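Local coordinates for GRAS family transcription factor containing protein, expressed (Oryza sativa Japonica Group, PDB 5HYZ) that binds DNA in vitro and probably acts, as a homodimer, as a transcription factor in plant development and abiotic stress resistance, at residues S7-S12 against N257-Y262; A24-V29 against A50-L55; A44-D49 against E279-E284; K81-A86 against R285-E290; I292-G297 against D303-M308. One frame throughout, in Å; residues are numbered along the deposited sequence.

Contact 1 of 5, residues S7-S12 against N257-Y262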
# COMPACT_ATOMS: atom_id res chain seq x y z
N SER A 7 -27.55 0.52 -25.83
CA SER A 7 -28.13 1.63 -26.61
C SER A 7 -27.05 2.56 -27.12
O SER A 7 -27.09 2.99 -28.25
CB SER A 7 -29.14 2.41 -25.77
OG SER A 7 -30.12 1.51 -25.28
N LEU A 8 -26.06 2.87 -26.27
CA LEU A 8 -24.92 3.65 -26.72
C LEU A 8 -24.18 3.04 -27.91
O LEU A 8 -23.85 3.71 -28.89
CB LEU A 8 -23.97 3.82 -25.55
CG LEU A 8 -22.93 4.91 -25.64
CD1 LEU A 8 -23.49 6.23 -26.11
CD2 LEU A 8 -22.39 5.03 -24.24
N LEU A 9 -23.91 1.74 -27.82
CA LEU A 9 -23.26 1.05 -28.92
C LEU A 9 -24.10 1.12 -30.23
O LEU A 9 -23.57 1.40 -31.31
CB LEU A 9 -22.98 -0.41 -28.52
CG LEU A 9 -21.86 -0.60 -27.46
CD1 LEU A 9 -21.97 -1.99 -26.84
CD2 LEU A 9 -20.44 -0.36 -28.07
N SER A 10 -25.41 0.91 -30.12
CA SER A 10 -26.20 1.06 -31.37
C SER A 10 -26.15 2.47 -31.87
O SER A 10 -26.15 2.69 -33.08
CB SER A 10 -27.67 0.62 -31.21
OG SER A 10 -28.13 0.90 -29.92
N CYS A 11 -26.10 3.46 -30.97
CA CYS A 11 -25.89 4.82 -31.42
C CYS A 11 -24.62 4.97 -32.23
O CYS A 11 -24.64 5.58 -33.30
CB CYS A 11 -25.84 5.80 -30.21
SG CYS A 11 -27.48 6.17 -29.53
N SER A 12 -23.50 4.45 -31.74
CA SER A 12 -22.25 4.63 -32.50
C SER A 12 -22.36 3.99 -33.88
O SER A 12 -21.84 4.52 -34.87
CB SER A 12 -21.03 4.04 -31.75
OG SER A 12 -21.14 2.63 -31.59
N ASN A 257 -14.20 -0.82 -28.30
CA ASN A 257 -13.02 -1.18 -27.51
C ASN A 257 -12.91 -0.26 -26.28
O ASN A 257 -12.68 -0.67 -25.14
CB ASN A 257 -11.77 -1.04 -28.39
CG ASN A 257 -11.70 -2.10 -29.51
OD1 ASN A 257 -12.49 -3.03 -29.51
ND2 ASN A 257 -10.79 -1.93 -30.47
N ALA A 258 -13.03 1.04 -26.55
CA ALA A 258 -12.93 2.06 -25.51
C ALA A 258 -14.04 1.88 -24.49
O ALA A 258 -13.80 1.96 -23.30
CB ALA A 258 -12.94 3.51 -26.14
N LEU A 259 -15.26 1.63 -24.96
CA LEU A 259 -16.38 1.50 -24.02
C LEU A 259 -16.18 0.33 -23.07
O LEU A 259 -16.40 0.43 -21.88
CB LEU A 259 -17.71 1.34 -24.76
CG LEU A 259 -18.93 1.48 -23.85
CD1 LEU A 259 -19.08 2.93 -23.35
CD2 LEU A 259 -20.15 1.04 -24.63
N SER A 260 -15.71 -0.79 -23.60
CA SER A 260 -15.47 -1.95 -22.74
C SER A 260 -14.32 -1.72 -21.72
O SER A 260 -14.42 -2.01 -20.50
CB SER A 260 -15.15 -3.16 -23.62
OG SER A 260 -14.61 -4.17 -22.79
N TYR A 261 -13.23 -1.16 -22.22
CA TYR A 261 -12.09 -0.80 -21.38
C TYR A 261 -12.46 0.18 -20.23
O TYR A 261 -12.21 -0.05 -19.02
CB TYR A 261 -11.01 -0.21 -22.29
CG TYR A 261 -9.82 0.37 -21.58
CD1 TYR A 261 -8.83 -0.43 -20.97
CD2 TYR A 261 -9.66 1.72 -21.55
CE1 TYR A 261 -7.75 0.18 -20.32
CE2 TYR A 261 -8.58 2.30 -20.93
CZ TYR A 261 -7.65 1.54 -20.32
OH TYR A 261 -6.64 2.29 -19.74
N TYR A 262 -13.09 1.29 -20.61
CA TYR A 262 -13.46 2.27 -19.59
C TYR A 262 -14.57 1.74 -18.67
O TYR A 262 -14.64 2.14 -17.51
CB TYR A 262 -13.84 3.62 -20.27
CG TYR A 262 -12.57 4.38 -20.59
CD1 TYR A 262 -11.80 4.96 -19.58
CD2 TYR A 262 -12.08 4.44 -21.91
CE1 TYR A 262 -10.60 5.58 -19.87
CE2 TYR A 262 -10.92 5.08 -22.20
CZ TYR A 262 -10.17 5.64 -21.15
OH TYR A 262 -8.98 6.25 -21.41

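Contact 2 of 5, residues A24-V29 against A50-L55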
# COMPACT_ATOMS: atom_id res chain seq x y z
N ALA A 24 -33.45 11.48 -31.43
CA ALA A 24 -34.17 10.82 -30.33
C ALA A 24 -33.38 9.71 -29.63
O ALA A 24 -33.49 9.52 -28.41
CB ALA A 24 -35.51 10.23 -30.84
N GLU A 25 -32.61 8.96 -30.41
CA GLU A 25 -31.81 7.86 -29.84
C GLU A 25 -30.70 8.37 -28.93
O GLU A 25 -30.54 7.92 -27.77
CB GLU A 25 -31.20 7.00 -30.97
CG GLU A 25 -32.20 6.13 -31.72
CD GLU A 25 -33.42 5.75 -30.89
OE1 GLU A 25 -33.27 4.94 -29.92
OE2 GLU A 25 -34.53 6.26 -31.21
N LEU A 26 -29.95 9.34 -29.44
CA LEU A 26 -28.86 9.89 -28.64
C LEU A 26 -29.42 10.64 -27.43
O LEU A 26 -28.89 10.54 -26.35
CB LEU A 26 -27.97 10.81 -29.49
CG LEU A 26 -26.76 11.40 -28.78
CD1 LEU A 26 -25.97 10.28 -28.06
CD2 LEU A 26 -25.93 12.16 -29.76
N ALA A 27 -30.53 11.37 -27.62
CA ALA A 27 -31.18 12.09 -26.52
C ALA A 27 -31.64 11.15 -25.42
O ALA A 27 -31.56 11.46 -24.25
CB ALA A 27 -32.40 12.93 -27.05
N SER A 28 -32.16 9.99 -25.79
CA SER A 28 -32.55 9.02 -24.78
C SER A 28 -31.35 8.54 -23.95
O SER A 28 -31.44 8.40 -22.71
CB SER A 28 -33.21 7.80 -25.45
OG SER A 28 -34.38 8.20 -26.14
N VAL A 29 -30.24 8.24 -24.64
CA VAL A 29 -29.04 7.90 -23.85
C VAL A 29 -28.58 9.04 -22.95
O VAL A 29 -28.25 8.83 -21.77
CB VAL A 29 -27.85 7.46 -24.73
CG1 VAL A 29 -26.59 7.19 -23.82
CG2 VAL A 29 -28.26 6.22 -25.52
N ALA A 50 -18.96 12.70 -25.83
CA ALA A 50 -17.97 12.66 -26.90
C ALA A 50 -18.66 12.41 -28.24
O ALA A 50 -18.25 12.99 -29.26
CB ALA A 50 -16.91 11.55 -26.62
N LEU A 51 -19.64 11.50 -28.25
CA LEU A 51 -20.33 11.20 -29.51
C LEU A 51 -21.05 12.48 -30.03
O LEU A 51 -20.99 12.81 -31.24
CB LEU A 51 -21.30 10.07 -29.31
CG LEU A 51 -22.07 9.64 -30.55
CD1 LEU A 51 -21.11 9.38 -31.74
CD2 LEU A 51 -22.92 8.45 -30.25
N SER A 52 -21.69 13.21 -29.12
CA SER A 52 -22.29 14.49 -29.53
C SER A 52 -21.30 15.42 -30.14
O SER A 52 -21.56 15.99 -31.18
CB SER A 52 -22.92 15.24 -28.35
OG SER A 52 -23.90 14.47 -27.74
N ARG A 53 -20.17 15.62 -29.48
CA ARG A 53 -19.15 16.51 -30.04
C ARG A 53 -18.65 16.06 -31.41
O ARG A 53 -18.45 16.87 -32.32
CB ARG A 53 -17.96 16.63 -29.10
CG ARG A 53 -18.19 17.49 -27.89
CD ARG A 53 -16.90 17.59 -27.08
NE ARG A 53 -16.80 18.85 -26.36
CZ ARG A 53 -17.12 19.01 -25.08
NH1 ARG A 53 -17.56 17.98 -24.37
NH2 ARG A 53 -17.00 20.20 -24.50
N ARG A 54 -18.44 14.75 -31.56
CA ARG A 54 -18.08 14.20 -32.88
C ARG A 54 -19.11 14.59 -33.95
O ARG A 54 -18.75 15.03 -35.04
CB ARG A 54 -17.97 12.66 -32.81
CG ARG A 54 -17.40 12.04 -34.10
CD ARG A 54 -17.35 10.54 -33.95
NE ARG A 54 -16.92 9.87 -35.18
CZ ARG A 54 -15.67 9.72 -35.60
NH1 ARG A 54 -14.64 10.18 -34.91
NH2 ARG A 54 -15.44 9.05 -36.73
N LEU A 55 -20.38 14.41 -33.63
CA LEU A 55 -21.45 14.71 -34.59
C LEU A 55 -21.55 16.19 -34.87
O LEU A 55 -21.81 16.59 -35.99
CB LEU A 55 -22.77 14.16 -34.08
CG LEU A 55 -22.75 12.65 -34.10
CD1 LEU A 55 -24.05 12.04 -33.63
CD2 LEU A 55 -22.40 12.20 -35.51

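Contact 3 of 5, residues A44-D49 against E279-E284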
# COMPACT_ATOMS: atom_id res chain seq x y z
N ALA A 44 -21.71 6.16 -19.72
CA ALA A 44 -22.53 6.66 -20.81
C ALA A 44 -22.54 8.19 -20.87
O ALA A 44 -22.56 8.77 -21.95
CB ALA A 44 -23.97 6.14 -20.67
N PHE A 45 -22.49 8.83 -19.71
CA PHE A 45 -22.40 10.29 -19.74
C PHE A 45 -21.21 10.80 -20.54
O PHE A 45 -21.36 11.65 -21.45
CB PHE A 45 -22.37 10.83 -18.29
CG PHE A 45 -22.16 12.33 -18.21
CD1 PHE A 45 -23.25 13.19 -18.19
CD2 PHE A 45 -20.89 12.86 -18.16
CE1 PHE A 45 -23.08 14.57 -18.13
CE2 PHE A 45 -20.69 14.26 -18.10
CZ PHE A 45 -21.80 15.12 -18.08
N TYR A 46 -20.01 10.28 -20.24
CA TYR A 46 -18.84 10.81 -20.94
C TYR A 46 -18.80 10.36 -22.40
O TYR A 46 -18.39 11.12 -23.28
CB TYR A 46 -17.56 10.41 -20.21
CG TYR A 46 -17.55 11.06 -18.85
CD1 TYR A 46 -17.29 12.43 -18.72
CD2 TYR A 46 -17.83 10.32 -17.70
CE1 TYR A 46 -17.29 13.05 -17.47
CE2 TYR A 46 -17.84 10.93 -16.46
CZ TYR A 46 -17.59 12.30 -16.37
OH TYR A 46 -17.62 12.89 -15.13
N PHE A 47 -19.22 9.12 -22.65
CA PHE A 47 -19.24 8.67 -24.06
C PHE A 47 -20.29 9.37 -24.92
O PHE A 47 -20.05 9.65 -26.07
CB PHE A 47 -19.45 7.15 -24.12
CG PHE A 47 -18.16 6.40 -24.08
CD1 PHE A 47 -17.48 6.21 -22.88
CD2 PHE A 47 -17.62 5.88 -25.24
CE1 PHE A 47 -16.27 5.49 -22.84
CE2 PHE A 47 -16.39 5.20 -25.23
CZ PHE A 47 -15.73 5.00 -24.01
N ALA A 48 -21.45 9.63 -24.36
CA ALA A 48 -22.50 10.30 -25.12
C ALA A 48 -22.11 11.72 -25.39
O ALA A 48 -22.42 12.27 -26.43
CB ALA A 48 -23.82 10.25 -24.35
N ASP A 49 -21.40 12.33 -24.44
CA ASP A 49 -20.86 13.66 -24.68
C ASP A 49 -19.87 13.68 -25.84
O ASP A 49 -19.89 14.57 -26.72
CB ASP A 49 -20.21 14.18 -23.40
CG ASP A 49 -19.85 15.66 -23.47
OD1 ASP A 49 -20.72 16.48 -23.14
OD2 ASP A 49 -18.71 15.99 -23.87
N GLU A 279 -13.27 13.81 -5.61
CA GLU A 279 -12.00 13.32 -6.14
C GLU A 279 -12.27 12.31 -7.27
O GLU A 279 -11.61 12.32 -8.33
CB GLU A 279 -11.16 12.67 -5.03
CG GLU A 279 -10.55 13.66 -4.03
CD GLU A 279 -11.56 14.27 -3.04
OE1 GLU A 279 -12.57 13.61 -2.66
OE2 GLU A 279 -11.33 15.44 -2.63
N ARG A 280 -13.23 11.45 -7.00
CA ARG A 280 -13.66 10.46 -7.97
C ARG A 280 -14.15 11.10 -9.27
O ARG A 280 -13.76 10.69 -10.37
CB ARG A 280 -14.74 9.60 -7.37
CG ARG A 280 -15.36 8.68 -8.37
CD ARG A 280 -16.33 7.80 -7.71
NE ARG A 280 -17.04 7.00 -8.68
CZ ARG A 280 -17.94 6.09 -8.35
NH1 ARG A 280 -18.24 5.88 -7.07
NH2 ARG A 280 -18.56 5.39 -9.29
N VAL A 281 -14.98 12.15 -9.16
CA VAL A 281 -15.47 12.85 -10.34
C VAL A 281 -14.35 13.53 -11.09
O VAL A 281 -14.35 13.56 -12.31
CB VAL A 281 -16.55 13.91 -9.98
CG1 VAL A 281 -17.12 14.51 -11.24
CG2 VAL A 281 -17.61 13.28 -9.23
N ARG A 282 -13.38 14.07 -10.36
CA ARG A 282 -12.26 14.69 -11.02
C ARG A 282 -11.58 13.64 -11.92
O ARG A 282 -11.24 13.92 -13.05
CB ARG A 282 -11.24 15.27 -10.02
CG ARG A 282 -10.13 16.07 -10.70
CD ARG A 282 -9.14 16.69 -9.69
NE ARG A 282 -9.87 17.51 -8.72
CZ ARG A 282 -10.15 17.13 -7.47
NH1 ARG A 282 -9.74 15.94 -7.04
NH2 ARG A 282 -10.82 17.93 -6.65
N VAL A 283 -11.36 12.44 -11.38
CA VAL A 283 -10.71 11.43 -12.20
C VAL A 283 -11.55 11.07 -13.43
O VAL A 283 -11.05 11.05 -14.56
CB VAL A 283 -10.46 10.14 -11.37
CG1 VAL A 283 -9.97 8.99 -12.30
CG2 VAL A 283 -9.43 10.45 -10.28
N GLU A 284 -12.82 10.80 -13.18
CA GLU A 284 -13.74 10.41 -14.24
C GLU A 284 -13.87 11.48 -15.35
O GLU A 284 -13.91 11.16 -16.53
CB GLU A 284 -15.10 10.07 -13.63
CG GLU A 284 -15.06 8.72 -12.83
CD GLU A 284 -16.24 8.52 -11.93
OE1 GLU A 284 -16.95 9.52 -11.69
OE2 GLU A 284 -16.48 7.39 -11.47
O HOH W 1 -18.44 11.36 -13.19

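Contact 4 of 5, residues K81-A86 against R285-E290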
# COMPACT_ATOMS: atom_id res chain seq x y z
N LYS A 81 -2.77 10.97 -8.44
CA LYS A 81 -2.65 10.62 -7.01
C LYS A 81 -3.91 9.90 -6.45
O LYS A 81 -3.83 8.89 -5.75
CB LYS A 81 -2.33 11.91 -6.22
CG LYS A 81 -2.25 11.73 -4.70
CD LYS A 81 -0.88 11.19 -4.29
CE LYS A 81 -0.72 11.02 -2.76
NZ LYS A 81 0.72 10.76 -2.40
N THR A 82 -5.08 10.45 -6.76
CA THR A 82 -6.33 9.81 -6.40
C THR A 82 -6.43 8.35 -6.92
O THR A 82 -6.76 7.42 -6.16
CB THR A 82 -7.51 10.63 -6.95
OG1 THR A 82 -7.59 11.85 -6.23
CG2 THR A 82 -8.79 9.92 -6.75
N LEU A 83 -6.15 8.19 -8.23
CA LEU A 83 -6.30 6.90 -8.88
C LEU A 83 -5.39 5.92 -8.18
O LEU A 83 -5.80 4.81 -7.89
CB LEU A 83 -5.97 6.98 -10.38
CG LEU A 83 -6.16 5.76 -11.28
CD1 LEU A 83 -7.59 5.19 -11.18
CD2 LEU A 83 -5.81 6.08 -12.70
N ASN A 84 -4.16 6.34 -7.88
CA ASN A 84 -3.21 5.40 -7.29
C ASN A 84 -3.39 5.15 -5.81
O ASN A 84 -2.94 4.11 -5.29
CB ASN A 84 -1.80 5.87 -7.58
CG ASN A 84 -1.52 6.00 -9.10
OD1 ASN A 84 -2.10 5.29 -9.94
ND2 ASN A 84 -0.66 6.95 -9.44
N ASP A 85 -4.09 6.04 -5.12
CA ASP A 85 -4.55 5.70 -3.79
C ASP A 85 -5.77 4.72 -3.82
O ASP A 85 -5.95 3.89 -2.94
CB ASP A 85 -4.89 6.97 -3.01
CG ASP A 85 -5.27 6.67 -1.58
OD1 ASP A 85 -4.36 6.46 -0.75
OD2 ASP A 85 -6.49 6.60 -1.29
N ALA A 86 -6.59 4.78 -4.85
CA ALA A 86 -7.78 3.94 -4.87
C ALA A 86 -7.58 2.57 -5.52
O ALA A 86 -8.34 1.63 -5.28
CB ALA A 86 -8.91 4.67 -5.59
N ARG A 285 -13.85 12.75 -14.98
CA ARG A 285 -14.02 13.82 -15.97
C ARG A 285 -12.73 14.29 -16.62
O ARG A 285 -12.63 14.36 -17.85
CB ARG A 285 -14.73 15.00 -15.29
CG ARG A 285 -14.80 16.21 -16.17
CD ARG A 285 -15.50 17.34 -15.46
NE ARG A 285 -15.66 18.47 -16.38
CZ ARG A 285 -16.21 19.64 -16.06
NH1 ARG A 285 -16.66 19.85 -14.83
NH2 ARG A 285 -16.31 20.61 -16.97
N TRP A 286 -11.71 14.61 -15.81
CA TRP A 286 -10.51 15.25 -16.29
C TRP A 286 -9.46 14.28 -16.75
O TRP A 286 -8.58 14.65 -17.52
CB TRP A 286 -9.93 16.17 -15.20
CG TRP A 286 -10.85 17.31 -15.00
CD1 TRP A 286 -11.63 17.58 -13.90
CD2 TRP A 286 -11.18 18.29 -15.98
NE1 TRP A 286 -12.39 18.71 -14.13
CE2 TRP A 286 -12.13 19.16 -15.41
CE3 TRP A 286 -10.75 18.53 -17.30
CZ2 TRP A 286 -12.66 20.26 -16.10
CZ3 TRP A 286 -11.27 19.62 -18.00
CH2 TRP A 286 -12.22 20.47 -17.39
N MSE A 287 -9.53 13.04 -16.30
CA MSE A 287 -8.56 12.08 -16.81
C MSE A 287 -9.27 11.17 -17.81
O MSE A 287 -8.99 11.25 -19.00
CB MSE A 287 -7.90 11.29 -15.69
CG MSE A 287 -6.84 10.35 -16.21
SE MSE A 287 -5.95 9.44 -14.68
CE MSE A 287 -4.33 10.62 -14.55
N PHE A 288 -10.24 10.38 -17.34
CA PHE A 288 -10.89 9.42 -18.23
C PHE A 288 -11.75 10.13 -19.29
O PHE A 288 -11.67 9.79 -20.49
CB PHE A 288 -11.75 8.44 -17.44
CG PHE A 288 -10.98 7.57 -16.46
CD1 PHE A 288 -9.62 7.38 -16.59
CD2 PHE A 288 -11.65 6.93 -15.45
CE1 PHE A 288 -8.94 6.57 -15.69
CE2 PHE A 288 -10.98 6.11 -14.56
CZ PHE A 288 -9.64 5.93 -14.68
N GLY A 289 -12.55 11.10 -18.88
CA GLY A 289 -13.43 11.80 -19.83
C GLY A 289 -12.70 12.48 -20.97
O GLY A 289 -13.10 12.42 -22.15
N GLU A 290 -11.57 13.12 -20.65
CA GLU A 290 -10.75 13.71 -21.70
C GLU A 290 -10.17 12.65 -22.65
O GLU A 290 -10.11 12.86 -23.86
CB GLU A 290 -9.60 14.52 -21.09
CG GLU A 290 -10.12 15.77 -20.38
CD GLU A 290 -10.69 16.75 -21.40
OE1 GLU A 290 -9.88 17.35 -22.13
OE2 GLU A 290 -11.94 16.83 -21.52

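Contact 5 of 5, residues I292-G297 against D303-M308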
# COMPACT_ATOMS: atom_id res chain seq x y z
N ILE A 292 -11.45 9.77 -23.33
CA ILE A 292 -12.61 9.31 -24.12
C ILE A 292 -12.87 10.31 -25.27
O ILE A 292 -13.07 9.92 -26.41
CB ILE A 292 -13.83 9.14 -23.19
CG1 ILE A 292 -13.62 7.90 -22.28
CG2 ILE A 292 -15.14 8.91 -23.97
CD1 ILE A 292 -14.53 7.93 -21.03
N GLN A 293 -12.86 11.62 -24.96
CA GLN A 293 -12.99 12.63 -26.00
C GLN A 293 -11.96 12.44 -27.11
O GLN A 293 -12.25 12.59 -28.32
CB GLN A 293 -12.85 14.05 -25.40
CG GLN A 293 -13.99 14.43 -24.48
CD GLN A 293 -15.22 14.85 -25.26
OE1 GLN A 293 -15.12 15.18 -26.44
NE2 GLN A 293 -16.39 14.83 -24.61
N ARG A 294 -10.73 12.12 -26.73
CA ARG A 294 -9.70 12.00 -27.73
C ARG A 294 -9.92 10.76 -28.60
O ARG A 294 -9.66 10.80 -29.80
CB ARG A 294 -8.32 11.99 -27.08
CG ARG A 294 -8.14 13.25 -26.27
CD ARG A 294 -6.72 13.60 -25.97
NE ARG A 294 -6.69 14.80 -25.13
CZ ARG A 294 -6.61 14.79 -23.81
NH1 ARG A 294 -6.52 13.64 -23.14
NH2 ARG A 294 -6.61 15.95 -23.14
N ALA A 295 -10.43 9.69 -28.02
CA ALA A 295 -10.51 8.43 -28.75
C ALA A 295 -11.73 8.34 -29.65
O ALA A 295 -11.68 7.66 -30.68
CB ALA A 295 -10.52 7.28 -27.78
N VAL A 296 -12.81 9.00 -29.23
CA VAL A 296 -14.12 8.77 -29.81
C VAL A 296 -14.81 10.09 -30.22
O VAL A 296 -15.93 10.10 -30.74
CB VAL A 296 -14.89 7.91 -28.76
CG1 VAL A 296 -16.24 8.43 -28.36
CG2 VAL A 296 -14.85 6.46 -29.16
N GLY A 297 -14.09 11.19 -30.04
CA GLY A 297 -14.60 12.52 -30.35
C GLY A 297 -14.38 12.89 -31.80
O GLY A 297 -14.19 12.04 -32.64
N ASP A 303 -4.93 14.37 -36.80
CA ASP A 303 -5.44 15.17 -35.69
C ASP A 303 -5.77 14.31 -34.47
O ASP A 303 -5.80 14.83 -33.34
CB ASP A 303 -6.66 15.97 -36.12
CG ASP A 303 -6.30 17.08 -37.09
OD1 ASP A 303 -5.78 18.12 -36.63
OD2 ASP A 303 -6.51 16.91 -38.31
N ARG A 304 -5.99 13.01 -34.67
CA ARG A 304 -6.32 12.16 -33.53
C ARG A 304 -5.06 11.84 -32.72
O ARG A 304 -4.10 11.27 -33.24
CB ARG A 304 -7.02 10.88 -33.97
CG ARG A 304 -7.39 9.98 -32.80
CD ARG A 304 -8.59 9.07 -33.11
NE ARG A 304 -8.38 8.30 -34.34
CZ ARG A 304 -7.67 7.18 -34.42
NH1 ARG A 304 -7.09 6.69 -33.31
NH2 ARG A 304 -7.54 6.54 -35.60
N THR A 305 -5.11 12.17 -31.44
CA THR A 305 -3.97 11.99 -30.56
C THR A 305 -4.25 11.08 -29.33
O THR A 305 -5.37 10.62 -29.15
CB THR A 305 -3.48 13.37 -30.09
OG1 THR A 305 -2.29 13.22 -29.33
CG2 THR A 305 -4.57 14.08 -29.25
N GLU A 306 -3.25 10.84 -28.49
CA GLU A 306 -3.38 10.01 -27.28
C GLU A 306 -3.95 8.61 -27.61
O GLU A 306 -4.87 8.12 -26.94
CB GLU A 306 -4.24 10.72 -26.21
CG GLU A 306 -3.63 12.05 -25.75
CD GLU A 306 -2.10 12.01 -25.69
OE1 GLU A 306 -1.57 11.35 -24.80
OE2 GLU A 306 -1.42 12.63 -26.54
N ARG A 307 -3.42 8.01 -28.67
CA ARG A 307 -3.86 6.68 -29.14
C ARG A 307 -3.38 5.69 -28.11
O ARG A 307 -2.51 6.04 -27.33
CB ARG A 307 -3.28 6.35 -30.51
CG ARG A 307 -3.93 7.18 -31.65
CD ARG A 307 -2.85 7.52 -32.64
NE ARG A 307 -3.36 8.36 -33.74
CZ ARG A 307 -3.89 7.90 -34.87
NH1 ARG A 307 -3.96 6.61 -35.10
NH2 ARG A 307 -4.33 8.75 -35.81
N MSE A 308 -3.97 4.50 -28.05
CA MSE A 308 -3.44 3.45 -27.17
C MSE A 308 -3.44 2.18 -28.04
O MSE A 308 -4.16 2.14 -29.03
CB MSE A 308 -4.33 3.26 -25.87
CG MSE A 308 -4.09 4.48 -24.95
CE MSE A 308 -4.74 6.22 -22.42

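Contact 1 of 5, residues S7-S12 against N257-Y262
Leu259 of helix 251-272 extends its side chain towards Leu8 and Leu9, two neighbouring residues of helix 3-16, and gives one methyl to each. Its CD2 lies 3.7 Å from Leu9 CG and just as near Leu9 CD2, meeting the branch point as well as one arm of that leucine. The other methyl, CD1, faces Leu8 CD2 at 4.0 Å. Both leucine pairs run aslant to each other, so branch packs on branch rather than chain alongside chain. The bonds leaving the CA of Leu8 and of Leu259 point at the opposing helix. Leu9 leaves its helix more tangentially, and with CG turned to the side of its own backbone N (chi1 -71°) its methyl end swings in towards Leu259. Phe47 of helix 39-57, touching Leu8 and Leu259, adds to the cluster, as does Phe255, touching Leu8 and Leu9. Such leucine packing between helices is characteristic of a helical bundle; here it joins the predicted first leucine repeat to the PFYRE region of the GRAS domain.

Contact 2 of 5, residues A24-V29 against A50-L55
Ala24 O is gripped twice by Ser28, whose backbone N (3.0 Å) and OG (2.8 Å) come to it from opposite faces of the carbonyl plane, on the helix from which Leu26 reaches across to Leu51, Ser52 and Leu55. The crossing itself is apolar and rests on Leu26. Its CG stands opposite the backbone N (chi1 -178°), which carries the branch towards the facing helix, where each methyl finds a partner. CD1 meets Leu51 CD2 at 4.2 Å, the two side chains slanting past each other, while CD2 lies 4.3 Å from Leu55 CD1, one turn further on. Helices 23-32 and 39-57 are thereby paired roughly antiparallel, with local axes 149° apart, within the predicted first leucine repeat at the N-terminal end of the GRAS domain. Ser52 OG also approaches Leu26 CD2, to 3.7 Å. That hydroxyl is hydrogen-bonded to Ala48 O in its own helix, so its polar need is met there while it packs on the methyl. Leu21, in the loop before helix 23-32, packs on Leu26, Leu51 and Leu55.

Contact 3 of 5, residues A44-D49 against E279-E284
The ring of Tyr46 lies over the backbone of Glu284, with Glu284 O 3.8 Å above the ring plane and close to its centre. Glu284 CB comes to 4.0 Å from Tyr46 CE2, and the two side chains pass at roughly a right angle. Beyond the ring, Val281 CG1 brushes Tyr46 OH. The phenol does not meet the carboxylate directly: a water in the plane of the ring accepts from Tyr46 OH at 2.6 Å and donates to Glu284 OE1 at 2.8 Å, joining two buried polar side chains. On the opposite face of the ring sits Phe45 CD2, so the tyrosine is held flat between its own neighbour and the facing helix. In the next shell the carboxylate is gripped by arginines. Arg280 NE forms a salt bridge to Glu284 OE2 at 2.9 Å in an almost straight line (N-H...O 179°); the oxygen lies in the guanidinium plane but is itself met from above the carboxylate plane. Arg42 pairs with Glu284 OE1, and Arg280 in turn bridges to Asp270 of helix 251-272. These positive groups would be expected to stabilise the glutamate as an anion. A tyrosine ring laid on a helix backbone, with a buried water and ion-pair network beside it, here fastens helix 39-57, in the predicted first leucine repeat, to helix 278-296 in the GRAS helical bundle.

Contact 4 of 5, residues K81-A86 against R285-E290
Leu83 turns its CG to the side opposite its backbone N (chi1 -175°), and Met287, modelled as selenomethionine, does the same (chi1 -177°), so that the two side chains reach out from facing helices. With chi1 and chi2 of the methionine both extended, SE is carried out to 3.9 Å from Leu83 CD2, where the two chains meet at about a right angle; the bend beyond it (chi3 -98°) turns only the terminal methyl. The other methyl of the leucine, Leu83 CD1, goes to the next residue, lying 4.1 Å from Phe288 CZ at the far end of the ring. One leucine thus divides its branches between two consecutive residues. Helix 278-296 widens here into a pi-type turn across 285-289, seen in the long, weak bond from Glu290 N to Arg285 O (3.2 Å). The contact ties this helix, in the predicted PFYRE region, to helix 74-86, which precedes the Rossmann-like core of the GRAS domain. Leu269 of helix 251-272 touches both Leu83 and Phe288 and so closes a three-helix apolar cluster, while Leu76 and Cys79 pack on Met287. Lys81 NZ hydrogen-bonds to Asn342 O of the second subunit, which puts this part of helix 74-86 beside the dimer interface.

Contact 5 of 5, residues I292-G297 against D303-M308
Arg294 and Glu306 lie side by side and point the same way, touching through their aliphatic parts: Arg294 CD is 3.5 Å from Glu306 CG. Thr305 CG2 adds a looser touch on Arg294 CD at 4.0 Å, and Arg304 CG lies 3.9 Å from Arg294 O. Any charge attraction between Arg294 and Glu306 is probably modest, for Arg294 NH1 remains 5.7 Å from Glu306 OE1; Arg294 also makes a long, weak ion pair with Glu290. Helix 278-296 ends here, and the loop 303-308 folds back along its last turn, joining the predicted PFYRE and SAW regions of the GRAS domain. Hydrogen bonds stiffen that loop. Thr305 OG1 gives its proton to OE2 of the poorly ordered Glu306 at 3.0 Å on the anti side, while Glu306 OE1 bonds to His213. Arg307 NE reaches Arg304 O at 3.0 Å from above the carbonyl plane. The Arg304 and Arg307 guanidinium groups lie face over face with an offset; Asn247 accepts from Arg304 through O and from Arg307 through OD1, and Glu300 salt-bridges Arg304.

Two helices thread most of the set. Helix 39-57 serves contacts 2 and 3, and helix 278-296 serves contacts 3, 4 and 5 in succession along its length. Contact 2 is nested within the chain loop closed by contact 1, whereas contact 3 interleaves with both; contact 5 comes after contact 1 has closed. The centres of contacts 3 and 4 are about 10 Å apart and those of contacts 1 and 2 about 12 Å, while contacts 2 and 4 are about 24 Å apart. N-terminal helices are thus bound into one bundle with helices 251-272 and 278-296 from the later part of the chain, and contact 4 continues it towards the Rossmann-like core and the second subunit.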